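PDB 4WI0: cellulosomal scaffoldin from Acetivibrio cellulolyticus, which probably hydrolyses beta-1,4-glucosidic linkages in cellulose as part of a longer scaffoldin, whose C-terminal X-module and dockerin, present here, bind a type II cohesin. Local coordinates for residues G1-G6 / E46-A51; G25-I30 / K58-N63; E107-I112 / E140-V145. The protein carries 1 engineered substitution. All blocks are in the same frame, centred on the assembly; numbering follows the deposited sequence.

In the fold
Contacts 1 and 2 belong to the beta-rich X-module, contact 3 to the dockerin that follows it. Contact 1 joins strands 2-10 and 44-50 of a three-stranded sheet near the chain's N-terminus; contact 2 pairs strands 27-31 and 53-60 of the four-stranded sheet. The two sheets meet, among other places, at Ile30, whose CD1 lies 3.5 Å from Val50 CG2. Both contacts are only partly buried and rest on antiparallel backbone hydrogen bonds, with polar side chains on the outer face. Contact 3, 107-112 with 140-145, is buried and has no hydrogen bond between its helices: mainly isoleucine and valine side chains meet, with the CB atoms of Asp108 and Asp141 at the margins.

Contact 1: G1-G6 / E46-A51; sequences GTTVSG and EIKDVA
Val50 O is gripped twice by Thr2: the backbone N lies 2.9 Å away, and Thr2 OG1 donates a second bond of 3.1 Å to the same oxygen. The hydroxyl comes from above the carbonyl plane, 40° out of it, whereas the N-H is tilted from that plane by only 19°. Thr2 OG1 sits between the backbone N and the carbonyl carbon (chi1 72°), which turns it over the Val50 carbonyl. In return Val50 N donates to a lone pair of Thr2 O at 2.9 Å. Thr2 is opposed by two residues, Asp49 and Val50, which makes a G1 beta bulge in the antiparallel pairing of strands 2-10 and 44-50, and the register slips by one residue before Val4 pairs with Ile47 through two further backbone bonds. Thr2, Val4, Ile47 and Val50 share one face of the sheet. There Val4 CG2 meets Val50 CG2 at 4.0 Å, the two side chains crossing at about a right angle, and Ile30 of the facing sheet packs on Val4, Ile47 and Val50. Away from this core Thr3 CG2 touches Glu46 CG at 3.5 Å, while the Glu46 carboxylate bonds through OE1 to Tyr44 OH. Thr3 OG1 holds a water at 2.8 Å.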
ATOM      1  N   GLY B   1      23.483 -26.988  26.014  1.00 43.08           N
ATOM      2  CA  GLY B   1      23.497 -27.876  24.817  1.00 41.15           C
ATOM      3  C   GLY B   1      23.962 -27.170  23.554  1.00 39.84           C
ATOM      4  O   GLY B   1      25.159 -26.987  23.341  1.00 40.90           O
ATOM      5  N   THR B   2      23.007 -26.756  22.726  1.00 36.69           N
ATOM      6  CA  THR B   2      23.304 -26.214  21.404  1.00 34.90           C
ATOM      7  C   THR B   2      22.751 -24.801  21.230  1.00 32.04           C
ATOM      8  O   THR B   2      21.933 -24.339  22.022  1.00 31.16           O
ATOM      9  CB  THR B   2      22.717 -27.110  20.287  1.00 34.65           C
ATOM     10  OG1 THR B   2      21.292 -26.973  20.245  1.00 33.94           O
ATOM     11  CG2 THR B   2      23.079 -28.580  20.514  1.00 34.94           C
ATOM     12  N   THR B   3      23.213 -24.128  20.180  1.00 29.84           N
ATOM     13  CA  THR B   3      22.699 -22.819  19.804  1.00 27.94           C
ATOM     14  C   THR B   3      21.866 -22.931  18.531  1.00 26.01           C
ATOM     15  O   THR B   3      22.353 -23.414  17.506  1.00 26.14           O
ATOM     16  CB  THR B   3      23.844 -21.819  19.556  1.00 28.81           C
ATOM     17  OG1 THR B   3      24.695 -21.766  20.705  1.00 30.07           O
ATOM     18  CG2 THR B   3      23.295 -20.426  19.275  1.00 28.39           C
ATOM     19  N   VAL B   4      20.614 -22.482  18.600  1.00 24.06           N
ATOM     20  CA  VAL B   4      19.760 -22.357  17.423  1.00 22.41           C
ATOM     21  C   VAL B   4      19.735 -20.871  17.023  1.00 21.90           C
ATOM     22  O   VAL B   4      19.382 -20.019  17.834  1.00 22.56           O
ATOM     23  CB  VAL B   4      18.336 -22.891  17.707  1.00 21.60           C
ATOM     24  CG1 VAL B   4      17.459 -22.808  16.469  1.00 20.74           C
ATOM     25  CG2 VAL B   4      18.395 -24.329  18.195  1.00 21.95           C
ATOM     26  N   SER B   5      20.131 -20.571  15.786  1.00 21.03           N
ATOM     27  CA  SER B   5      20.176 -19.193  15.283  1.00 20.61           C
ATOM     28  C   SER B   5      19.529 -19.034  13.894  1.00 19.40           C
ATOM     29  O   SER B   5      19.176 -20.013  13.235  1.00 19.46           O
ATOM     30  CB  SER B   5      21.634 -18.720  15.234  1.00 21.54           C
ATOM     31  OG  SER B   5      22.398 -19.539  14.366  1.00 21.79           O
ATOM     32  N   GLY B   6      19.383 -17.793  13.447  1.00 19.44           N
ATOM     33  CA  GLY B   6      18.862 -17.516  12.110  1.00 18.74           C
ATOM     34  C   GLY B   6      18.450 -16.075  11.878  1.00 18.56           C
ATOM     35  O   GLY B   6      18.717 -15.198  12.704  1.00 19.13           O
ATOM     36  N   GLU B  46      19.316 -15.533  18.332  1.00 21.88           N
ATOM     37  CA  GLU B  46      20.182 -16.570  18.871  1.00 23.48           C
ATOM     38  C   GLU B  46      19.597 -17.125  20.168  1.00 24.16           C
ATOM     39  O   GLU B  46      19.373 -16.380  21.110  1.00 25.36           O
ATOM     40  CB  GLU B  46      21.561 -15.977  19.142  1.00 25.18           C
ATOM     41  CG  GLU B  46      22.702 -16.954  19.036  1.00 25.94           C
ATOM     42  CD  GLU B  46      24.019 -16.266  19.281  1.00 27.28           C
ATOM     43  OE1 GLU B  46      24.656 -15.850  18.297  1.00 27.72           O
ATOM     44  OE2 GLU B  46      24.384 -16.108  20.459  1.00 28.51           O
ATOM     45  N   ILE B  47      19.346 -18.427  20.208  1.00 24.65           N
ATOM     46  CA  ILE B  47      18.856 -19.079  21.420  1.00 26.05           C
ATOM     47  C   ILE B  47      19.869 -20.133  21.869  1.00 27.55           C
ATOM     48  O   ILE B  47      20.151 -21.082  21.136  1.00 28.63           O
ATOM     49  CB  ILE B  47      17.480 -19.739  21.202  1.00 25.54           C
ATOM     50  CG1 ILE B  47      16.487 -18.734  20.606  1.00 24.90           C
ATOM     51  CG2 ILE B  47      16.956 -20.291  22.524  1.00 26.57           C
ATOM     52  CD1 ILE B  47      15.253 -19.358  19.979  1.00 24.69           C
ATOM     53  N   LYS B  48      20.389 -19.971  23.080  1.00 28.41           N
ATOM     54  CA  LYS B  48      21.453 -20.821  23.596  1.00 30.34           C
ATOM     55  C   LYS B  48      20.904 -21.914  24.498  1.00 30.25           C
ATOM     56  O   LYS B  48      19.746 -21.864  24.901  1.00 29.57           O
ATOM     57  CB  LYS B  48      22.448 -19.975  24.388  1.00 32.84           C
ATOM     58  CG  LYS B  48      23.106 -18.869  23.574  1.00 34.62           C
ATOM     59  CD  LYS B  48      23.951 -17.962  24.452  1.00 37.89           C
ATOM     60  CE  LYS B  48      24.658 -16.902  23.625  1.00 40.20           C
ATOM     61  NZ  LYS B  48      25.441 -15.959  24.473  1.00 43.85           N
ATOM     62  N   ASP B  49      21.756 -22.890  24.810  1.00 31.81           N
ATOM     63  CA  ASP B  49      21.442 -23.977  25.754  1.00 32.64           C
ATOM     64  C   ASP B  49      20.210 -24.794  25.366  1.00 30.83           C
ATOM     65  O   ASP B  49      19.459 -25.249  26.230  1.00 31.81           O
ATOM     66  CB  ASP B  49      21.273 -23.435  27.184  1.00 35.09           C
ATOM     67  CG  ASP B  49      22.518 -22.725  27.704  1.00 37.38           C
ATOM     68  OD1 ASP B  49      23.647 -23.068  27.290  1.00 38.32           O
ATOM     69  OD2 ASP B  49      22.360 -21.820  28.551  1.00 40.37           O
ATOM     70  N   VAL B  50      20.005 -24.988  24.067  1.00 29.09           N
ATOM     71  CA  VAL B  50      18.860 -25.765  23.593  1.00 27.83           C
ATOM     72  C   VAL B  50      19.227 -27.245  23.629  1.00 27.79           C
ATOM     73  O   VAL B  50      20.294 -27.641  23.149  1.00 28.21           O
ATOM     74  CB  VAL B  50      18.431 -25.361  22.171  1.00 26.19           C
ATOM     75  CG1 VAL B  50      17.251 -26.204  21.705  1.00 25.48           C
ATOM     76  CG2 VAL B  50      18.074 -23.884  22.121  1.00 26.55           C
ATOM     77  N   ALA B  51      18.341 -28.054  24.200  1.00 27.59           N
ATOM     78  CA  ALA B  51      18.544 -29.497  24.255  1.00 27.70           C
ATOM     79  C   ALA B  51      18.293 -30.105  22.883  1.00 26.83           C
ATOM     80  O   ALA B  51      17.398 -29.673  22.152  1.00 25.97           O
ATOM     81  CB  ALA B  51      17.625 -30.134  25.290  1.00 28.49           C
TER
HETATM   82  O   HOH W   1      24.669 -23.131  23.173  1.00 39.19           O

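Contact 2: G25-I30 / K58-N63; sequences GFTVEI and KITKAN
Strands 27-30 and 58-60 run antiparallel at 158°, with Thr27-Thr60 and Glu29-Lys58 as hydrogen-bonded pairs and Val28-Ile59 as the non-hydrogen-bonded pair between them. They are the two central strands of the four-stranded antiparallel sheet in the X-module. Four N-H...O bonds zip them together, and Ile59 CA adds a CA-H...O contact to Thr27 O at 3.3 Å. Val28 and Ile59 lie on the buried face, where Val28 also packs on Ile8 and Phe45 of the other sheet. On the opposite face Glu29 and Lys58 run side by side, pointing the same way; Glu29 OE1 comes to 3.7 Å from Lys58 CE but stays beyond salt-bridge range of Lys58 NZ. Nearby, one water bridges Thr27 O and Thr60 OG1, and another joins Gly25 O, Thr27 OG1 and Thr60 O. Beyond the paired residues Lys61 starts with CG anti to the backbone N (chi1 -167°) and stays extended, crossing the Phe26 ring. Lys61 NZ hydrogen-bonds to Ala24 O and also makes an off-centre cation-pi contact, 4.5 Å from the centroid of the Phe26 ring. Tyr64 meets Phe26 edge-to-face. Lys61 CD sits over the middle of the Phe26 ring, 3.5 Å above its plane.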
ATOM      1  N   GLY B  25      12.468  -7.173  16.585  1.00 23.11           N
ATOM      2  CA  GLY B  25      11.276  -7.375  17.391  1.00 22.99           C
ATOM      3  C   GLY B  25      10.466  -8.628  17.122  1.00 21.82           C
ATOM      4  O   GLY B  25       9.417  -8.801  17.728  1.00 23.65           O
ATOM      5  N   PHE B  26      10.928  -9.499  16.227  1.00 20.71           N
ATOM      6  CA  PHE B  26      10.281 -10.799  16.038  1.00 19.40           C
ATOM      7  C   PHE B  26      10.710 -11.734  17.173  1.00 20.21           C
ATOM      8  O   PHE B  26      11.906 -11.869  17.453  1.00 19.59           O
ATOM      9  CB  PHE B  26      10.654 -11.420  14.691  1.00 18.98           C
ATOM     10  CG  PHE B  26      10.101 -10.684  13.497  1.00 18.07           C
ATOM     11  CD1 PHE B  26       8.819 -10.945  13.033  1.00 17.86           C
ATOM     12  CD2 PHE B  26      10.873  -9.746  12.827  1.00 18.60           C
ATOM     13  CE1 PHE B  26       8.310 -10.269  11.935  1.00 17.37           C
ATOM     14  CE2 PHE B  26      10.371  -9.062  11.728  1.00 18.42           C
ATOM     15  CZ  PHE B  26       9.090  -9.324  11.281  1.00 17.79           C
ATOM     16  N   THR B  27       9.733 -12.362  17.833  1.00 20.28           N
ATOM     17  CA  THR B  27      10.005 -13.299  18.917  1.00 20.54           C
ATOM     18  C   THR B  27       9.978 -14.722  18.374  1.00 19.74           C
ATOM     19  O   THR B  27       8.995 -15.147  17.768  1.00 19.10           O
ATOM     20  CB  THR B  27       8.970 -13.162  20.046  1.00 21.54           C
ATOM     21  OG1 THR B  27       8.943 -11.806  20.502  1.00 22.34           O
ATOM     22  CG2 THR B  27       9.302 -14.074  21.205  1.00 22.32           C
ATOM     23  N   VAL B  28      11.070 -15.449  18.597  1.00 19.74           N
ATOM     24  CA  VAL B  28      11.228 -16.803  18.105  1.00 19.39           C
ATOM     25  C   VAL B  28      11.276 -17.727  19.309  1.00 20.66           C
ATOM     26  O   VAL B  28      12.151 -17.596  20.155  1.00 21.19           O
ATOM     27  CB  VAL B  28      12.526 -16.956  17.287  1.00 18.97           C
ATOM     28  CG1 VAL B  28      12.652 -18.364  16.729  1.00 18.73           C
ATOM     29  CG2 VAL B  28      12.560 -15.939  16.160  1.00 18.50           C
ATOM     30  N   GLU B  29      10.313 -18.645  19.378  1.00 21.25           N
ATOM     31  CA  GLU B  29      10.152 -19.553  20.507  1.00 22.27           C
ATOM     32  C   GLU B  29      10.404 -20.972  20.029  1.00 22.18           C
ATOM     33  O   GLU B  29       9.943 -21.346  18.953  1.00 23.10           O
ATOM     34  CB  GLU B  29       8.720 -19.470  21.072  1.00 23.87           C
ATOM     35  CG  GLU B  29       8.316 -20.718  21.860  1.00 25.32           C
ATOM     36  CD  GLU B  29       6.961 -20.639  22.541  1.00 26.90           C
ATOM     37  OE1 GLU B  29       6.048 -19.923  22.059  1.00 25.55           O
ATOM     38  OE2 GLU B  29       6.816 -21.344  23.560  1.00 28.34           O
ATOM     39  N   ILE B  30      11.108 -21.760  20.837  1.00 22.05           N
ATOM     40  CA  ILE B  30      11.230 -23.190  20.611  1.00 22.14           C
ATOM     41  C   ILE B  30      10.154 -23.884  21.454  1.00 22.60           C
ATOM     42  O   ILE B  30      10.338 -24.118  22.648  1.00 22.71           O
ATOM     43  CB  ILE B  30      12.636 -23.708  20.960  1.00 22.84           C
ATOM     44  CG1 ILE B  30      13.677 -22.991  20.089  1.00 22.53           C
ATOM     45  CG2 ILE B  30      12.718 -25.224  20.763  1.00 22.92           C
ATOM     46  CD1 ILE B  30      15.099 -23.301  20.456  1.00 23.74           C
ATOM     47  N   LYS B  58       8.122 -21.338  16.665  1.00 19.24           N
ATOM     48  CA  LYS B  58       7.019 -20.401  16.457  1.00 19.54           C
ATOM     49  C   LYS B  58       7.529 -18.965  16.442  1.00 18.78           C
ATOM     50  O   LYS B  58       8.307 -18.566  17.312  1.00 18.28           O
ATOM     51  CB  LYS B  58       5.941 -20.557  17.531  1.00 21.37           C
ATOM     52  CG  LYS B  58       4.732 -19.650  17.304  1.00 22.89           C
ATOM     53  CD  LYS B  58       3.457 -20.188  17.939  1.00 25.46           C
ATOM     54  CE  LYS B  58       3.479 -20.048  19.447  1.00 27.35           C
ATOM     55  NZ  LYS B  58       2.190 -20.463  20.061  1.00 30.76           N
ATOM     56  N   ILE B  59       7.083 -18.200  15.450  1.00 18.10           N
ATOM     57  CA  ILE B  59       7.536 -16.823  15.269  1.00 17.84           C
ATOM     58  C   ILE B  59       6.340 -15.889  15.329  1.00 17.54           C
ATOM     59  O   ILE B  59       5.358 -16.079  14.611  1.00 17.45           O
ATOM     60  CB  ILE B  59       8.297 -16.631  13.946  1.00 17.57           C
ATOM     61  CG1 ILE B  59       9.426 -17.660  13.811  1.00 17.80           C
ATOM     62  CG2 ILE B  59       8.883 -15.217  13.868  1.00 17.84           C
ATOM     63  CD1 ILE B  59       9.070 -18.869  12.981  1.00 18.29           C
ATOM     64  N   THR B  60       6.431 -14.877  16.188  1.00 17.45           N
ATOM     65  CA  THR B  60       5.330 -13.951  16.413  1.00 17.46           C
ATOM     66  C   THR B  60       5.820 -12.501  16.416  1.00 17.37           C
ATOM     67  O   THR B  60       6.972 -12.216  16.748  1.00 17.39           O
ATOM     68  CB  THR B  60       4.602 -14.250  17.748  1.00 18.27           C
ATOM     69  OG1 THR B  60       5.490 -14.052  18.850  1.00 19.31           O
ATOM     70  CG2 THR B  60       4.101 -15.696  17.797  1.00 18.51           C
ATOM     71  N   LYS B  61       4.933 -11.596  16.031  1.00 17.33           N
ATOM     72  CA  LYS B  61       5.166 -10.151  16.169  1.00 17.61           C
ATOM     73  C   LYS B  61       3.835  -9.453  16.001  1.00 17.50           C
ATOM     74  O   LYS B  61       3.019  -9.868  15.178  1.00 16.92           O
ATOM     75  CB  LYS B  61       6.154  -9.620  15.121  1.00 17.33           C
ATOM     76  CG  LYS B  61       6.656  -8.211  15.423  1.00 18.29           C
ATOM     77  CD  LYS B  61       7.664  -7.718  14.390  1.00 18.13           C
ATOM     78  CE  LYS B  61       7.987  -6.246  14.606  1.00 19.26           C
ATOM     79  NZ  LYS B  61       8.908  -5.720  13.562  1.00 19.41           N
ATOM     80  N   ALA B  62       3.614  -8.406  16.789  1.00 18.31           N
ATOM     81  CA  ALA B  62       2.378  -7.636  16.726  1.00 18.90           C
ATOM     82  C   ALA B  62       2.112  -7.231  15.281  1.00 18.69           C
ATOM     83  O   ALA B  62       3.016  -6.764  14.583  1.00 18.18           O
ATOM     84  CB  ALA B  62       2.468  -6.408  17.619  1.00 19.76           C
ATOM     85  N   ASN B  63       0.870  -7.432  14.846  1.00 18.68           N
ATOM     86  CA  ASN B  63       0.424  -7.121  13.482  1.00 18.58           C
ATOM     87  C   ASN B  63       1.028  -7.960  12.342  1.00 17.39           C
ATOM     88  O   ASN B  63       0.906  -7.575  11.174  1.00 18.05           O
ATOM     89  CB  ASN B  63       0.564  -5.613  13.195  1.00 19.01           C
ATOM     90  CG  ASN B  63      -0.360  -4.767  14.055  1.00 20.02           C
ATOM     91  OD1 ASN B  63      -1.374  -5.237  14.562  1.00 20.10           O
ATOM     92  ND2 ASN B  63      -0.011  -3.495  14.210  1.00 21.16           N
TER
HETATM   93  O   HOH W   2       7.446  -9.949  19.082  1.00 33.35           O
HETATM   94  O   HOH W   3       7.039 -16.462  19.409  1.00 19.42           O

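Contact 3: E107-I112 / E140-V145; sequences EDILEI and EDVMIV. With CA (calcium ion), chain C; CA (calcium ion), chain D.
Ile112 and Val145 pass each other pointing opposite ways, Ile112 CD1 coming within 3.4 Å of Val145 CG2, a close approach for two methyl carbons. The other branch of Ile112 lies nearer the start of the facing helix segment: Ile112 CG2 touches Val142 CG2 at 4.2 Å, the side chains crossing obliquely. Val145 divides its two methyls between both isoleucines. With CG1 anti to the backbone N (chi1 -179°), it presents that methyl to Ile109, where Ile109 CG1 is 3.8 Å from Val145 CG1, while CG2 faces Ile112. Ile109 CG2 in turn meets Val142 CG1 at 4.2 Å. Segments 107-112 and 140-145 run nearly antiparallel at 168°, their axes 9.8 Å apart at closest approach, and no hydrogen bond joins them. These are the helices of the duplicated calcium-binding loop-helix units, related to EF-hands, that make up a dockerin. Each helix carries the last loop ligand in its first turn: Asp108 and Asp141 each chelate their own calcium ion through both carboxylate oxygens. Asp108 OD1 and OD2 each lie 2.5 Å from its calcium ion, whose shell is completed by Asp93, Asp101, the carbonyl of Ala103 and two waters. Asp141 shares its ion with Asp130, Asn132, Asp134, Ala136 O and one water. Second-shell backbone N-H groups steady the carboxylates, Met94 N and Asn105 N on Asp108, Ser138 N on Asp141. On the hydrophobic side, Phe149 packs on Ile109 and Leu131 on Val145. Another protein chain, the cohesin of the complex, also packs against Ile109 and Val142, placing both helices at the cohesin-dockerin interface.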
ATOM      1  N   GLU B 107     -10.952  -7.169   6.966  1.00 23.59           N
ATOM      2  CA  GLU B 107     -10.992  -6.452   8.246  1.00 24.53           C
ATOM      3  C   GLU B 107      -9.636  -5.837   8.577  1.00 22.02           C
ATOM      4  O   GLU B 107      -9.562  -4.744   9.136  1.00 21.16           O
ATOM      5  CB  GLU B 107     -11.444  -7.364   9.391  1.00 26.53           C
ATOM      6  CG  GLU B 107     -12.952  -7.496   9.529  1.00 30.21           C
ATOM      7  CD  GLU B 107     -13.620  -7.989   8.261  1.00 32.53           C
ATOM      8  OE1 GLU B 107     -13.324  -9.131   7.832  1.00 35.52           O
ATOM      9  OE2 GLU B 107     -14.435  -7.233   7.690  1.00 33.95           O
ATOM     10  N   ASP B 108      -8.576  -6.553   8.222  1.00 21.01           N
ATOM     11  CA  ASP B 108      -7.210  -6.067   8.401  1.00 20.01           C
ATOM     12  C   ASP B 108      -6.951  -4.856   7.522  1.00 20.03           C
ATOM     13  O   ASP B 108      -6.367  -3.870   7.977  1.00 19.40           O
ATOM     14  CB  ASP B 108      -6.216  -7.167   8.080  1.00 19.13           C
ATOM     15  CG  ASP B 108      -6.345  -8.340   9.017  1.00 19.33           C
ATOM     16  OD1 ASP B 108      -6.066  -8.170  10.218  1.00 19.38           O
ATOM     17  OD2 ASP B 108      -6.740  -9.432   8.571  1.00 19.45           O
ATOM     18  N   ILE B 109      -7.412  -4.928   6.275  1.00 20.68           N
ATOM     19  CA  ILE B 109      -7.337  -3.785   5.356  1.00 21.04           C
ATOM     20  C   ILE B 109      -8.143  -2.608   5.890  1.00 21.03           C
ATOM     21  O   ILE B 109      -7.662  -1.478   5.886  1.00 20.56           O
ATOM     22  CB  ILE B 109      -7.823  -4.141   3.929  1.00 22.18           C
ATOM     23  CG1 ILE B 109      -6.840  -5.132   3.288  1.00 22.91           C
ATOM     24  CG2 ILE B 109      -7.965  -2.873   3.079  1.00 22.57           C
ATOM     25  CD1 ILE B 109      -7.047  -5.397   1.810  1.00 23.81           C
ATOM     26  N   LEU B 110      -9.369  -2.864   6.346  1.00 21.25           N
ATOM     27  CA  LEU B 110     -10.212  -1.785   6.861  1.00 21.90           C
ATOM     28  C   LEU B 110      -9.606  -1.121   8.094  1.00 22.02           C
ATOM     29  O   LEU B 110      -9.765   0.084   8.295  1.00 21.41           O
ATOM     30  CB  LEU B 110     -11.633  -2.273   7.147  1.00 22.91           C
ATOM     31  CG  LEU B 110     -12.407  -2.678   5.895  1.00 23.29           C
ATOM     32  CD1 LEU B 110     -13.701  -3.384   6.271  1.00 24.92           C
ATOM     33  CD2 LEU B 110     -12.686  -1.465   5.014  1.00 23.53           C
ATOM     34  N   GLU B 111      -8.886  -1.898   8.897  1.00 21.67           N
ATOM     35  CA  GLU B 111      -8.242  -1.363  10.083  1.00 22.48           C
ATOM     36  C   GLU B 111      -7.194  -0.303   9.712  1.00 22.14           C
ATOM     37  O   GLU B 111      -7.112   0.741  10.357  1.00 21.82           O
ATOM     38  CB  GLU B 111      -7.606  -2.499  10.897  1.00 23.34           C
ATOM     39  CG  GLU B 111      -7.122  -2.104  12.287  1.00 24.96           C
ATOM     40  CD  GLU B 111      -8.226  -1.596  13.198  1.00 26.35           C
ATOM     41  OE1 GLU B 111      -9.417  -1.918  12.986  1.00 28.20           O
ATOM     42  OE2 GLU B 111      -7.897  -0.863  14.148  1.00 28.19           O
ATOM     43  N   ILE B 112      -6.404  -0.582   8.677  1.00 21.31           N
ATOM     44  CA  ILE B 112      -5.402   0.364   8.174  1.00 21.77           C
ATOM     45  C   ILE B 112      -6.078   1.608   7.571  1.00 22.57           C
ATOM     46  O   ILE B 112      -5.627   2.739   7.773  1.00 22.28           O
ATOM     47  CB  ILE B 112      -4.475  -0.310   7.134  1.00 21.21           C
ATOM     48  CG1 ILE B 112      -3.627  -1.393   7.816  1.00 21.14           C
ATOM     49  CG2 ILE B 112      -3.565   0.713   6.465  1.00 21.22           C
ATOM     50  CD1 ILE B 112      -3.071  -2.430   6.870  1.00 21.11           C
ATOM     51  N   GLU B 140       0.850   1.755  -0.224  1.00 19.11           N
ATOM     52  CA  GLU B 140       1.901   0.754   0.018  1.00 19.31           C
ATOM     53  C   GLU B 140       1.565  -0.188   1.168  1.00 17.63           C
ATOM     54  O   GLU B 140       1.738  -1.399   1.050  1.00 17.67           O
ATOM     55  CB  GLU B 140       3.234   1.424   0.318  1.00 20.83           C
ATOM     56  CG  GLU B 140       3.878   1.995  -0.911  1.00 23.22           C
ATOM     57  CD  GLU B 140       5.139   2.741  -0.603  1.00 26.12           C
ATOM     58  OE1 GLU B 140       6.074   2.086  -0.074  1.00 27.63           O
ATOM     59  OE2 GLU B 140       5.184   3.962  -0.909  1.00 26.79           O
ATOM     60  N   ASP B 141       1.107   0.382   2.278  1.00 16.67           N
ATOM     61  CA  ASP B 141       0.744  -0.400   3.464  1.00 15.94           C
ATOM     62  C   ASP B 141      -0.404  -1.354   3.153  1.00 15.56           C
ATOM     63  O   ASP B 141      -0.383  -2.515   3.559  1.00 14.95           O
ATOM     64  CB  ASP B 141       0.353   0.528   4.610  1.00 15.81           C
ATOM     65  CG  ASP B 141       1.465   1.491   4.964  1.00 16.15           C
ATOM     66  OD1 ASP B 141       2.492   1.033   5.499  1.00 15.68           O
ATOM     67  OD2 ASP B 141       1.323   2.698   4.666  1.00 16.67           O
ATOM     68  N   VAL B 142      -1.400  -0.852   2.427  1.00 16.15           N
ATOM     69  CA  VAL B 142      -2.549  -1.668   2.020  1.00 16.34           C
ATOM     70  C   VAL B 142      -2.124  -2.806   1.072  1.00 16.89           C
ATOM     71  O   VAL B 142      -2.597  -3.944   1.210  1.00 16.31           O
ATOM     72  CB  VAL B 142      -3.649  -0.783   1.370  1.00 16.87           C
ATOM     73  CG1 VAL B 142      -4.719  -1.625   0.679  1.00 16.96           C
ATOM     74  CG2 VAL B 142      -4.276   0.138   2.412  1.00 17.02           C
ATOM     75  N   MET B 143      -1.234  -2.511   0.118  1.00 17.93           N
ATOM     76  CA  MET B 143      -0.781  -3.527  -0.850  1.00 19.13           C
ATOM     77  C   MET B 143       0.082  -4.604  -0.193  1.00 18.38           C
ATOM     78  O   MET B 143       0.097  -5.746  -0.655  1.00 17.94           O
ATOM     79  CB  MET B 143      -0.020  -2.899  -2.024  1.00 21.53           C
ATOM     80  CG  MET B 143      -0.856  -1.988  -2.913  1.00 23.26           C
ATOM     81  SD  MET B 143      -2.255  -2.787  -3.717  1.00 28.70           S
ATOM     82  CE  MET B 143      -1.386  -3.879  -4.828  1.00 27.72           C
ATOM     83  N   ILE B 144       0.778  -4.253   0.886  1.00 17.33           N
ATOM     84  CA  ILE B 144       1.521  -5.247   1.667  1.00 17.43           C
ATOM     85  C   ILE B 144       0.568  -6.322   2.192  1.00 17.03           C
ATOM     86  O   ILE B 144       0.862  -7.508   2.118  1.00 17.22           O
ATOM     87  CB  ILE B 144       2.293  -4.601   2.836  1.00 17.27           C
ATOM     88  CG1 ILE B 144       3.502  -3.839   2.300  1.00 17.64           C
ATOM     89  CG2 ILE B 144       2.773  -5.647   3.841  1.00 17.44           C
ATOM     90  CD1 ILE B 144       4.134  -2.925   3.327  1.00 17.74           C
ATOM     91  N   VAL B 145      -0.572  -5.895   2.711  1.00 17.01           N
ATOM     92  CA  VAL B 145      -1.583  -6.821   3.219  1.00 17.09           C
ATOM     93  C   VAL B 145      -2.138  -7.634   2.048  1.00 17.33           C
ATOM     94  O   VAL B 145      -2.268  -8.856   2.144  1.00 17.03           O
ATOM     95  CB  VAL B 145      -2.720  -6.078   3.963  1.00 17.40           C
ATOM     96  CG1 VAL B 145      -3.751  -7.060   4.504  1.00 18.05           C
ATOM     97  CG2 VAL B 145      -2.158  -5.244   5.107  1.00 17.65           C
TER
HETATM   98 CA    CA C 201      -6.703 -10.561  10.774  1.00 19.58          CA
HETATM   99 CA    CA D 202       3.748   3.127   5.366  1.00 19.93          CA
HETATM  100  O   HOH W   4      -7.150  -9.591  12.975  1.00 22.57           O
HETATM  101  O   HOH W   5      -9.020 -10.114  10.420  1.00 22.89           O
HETATM  102  O   HOH W   6       3.609   3.821   3.025  1.00 20.01           O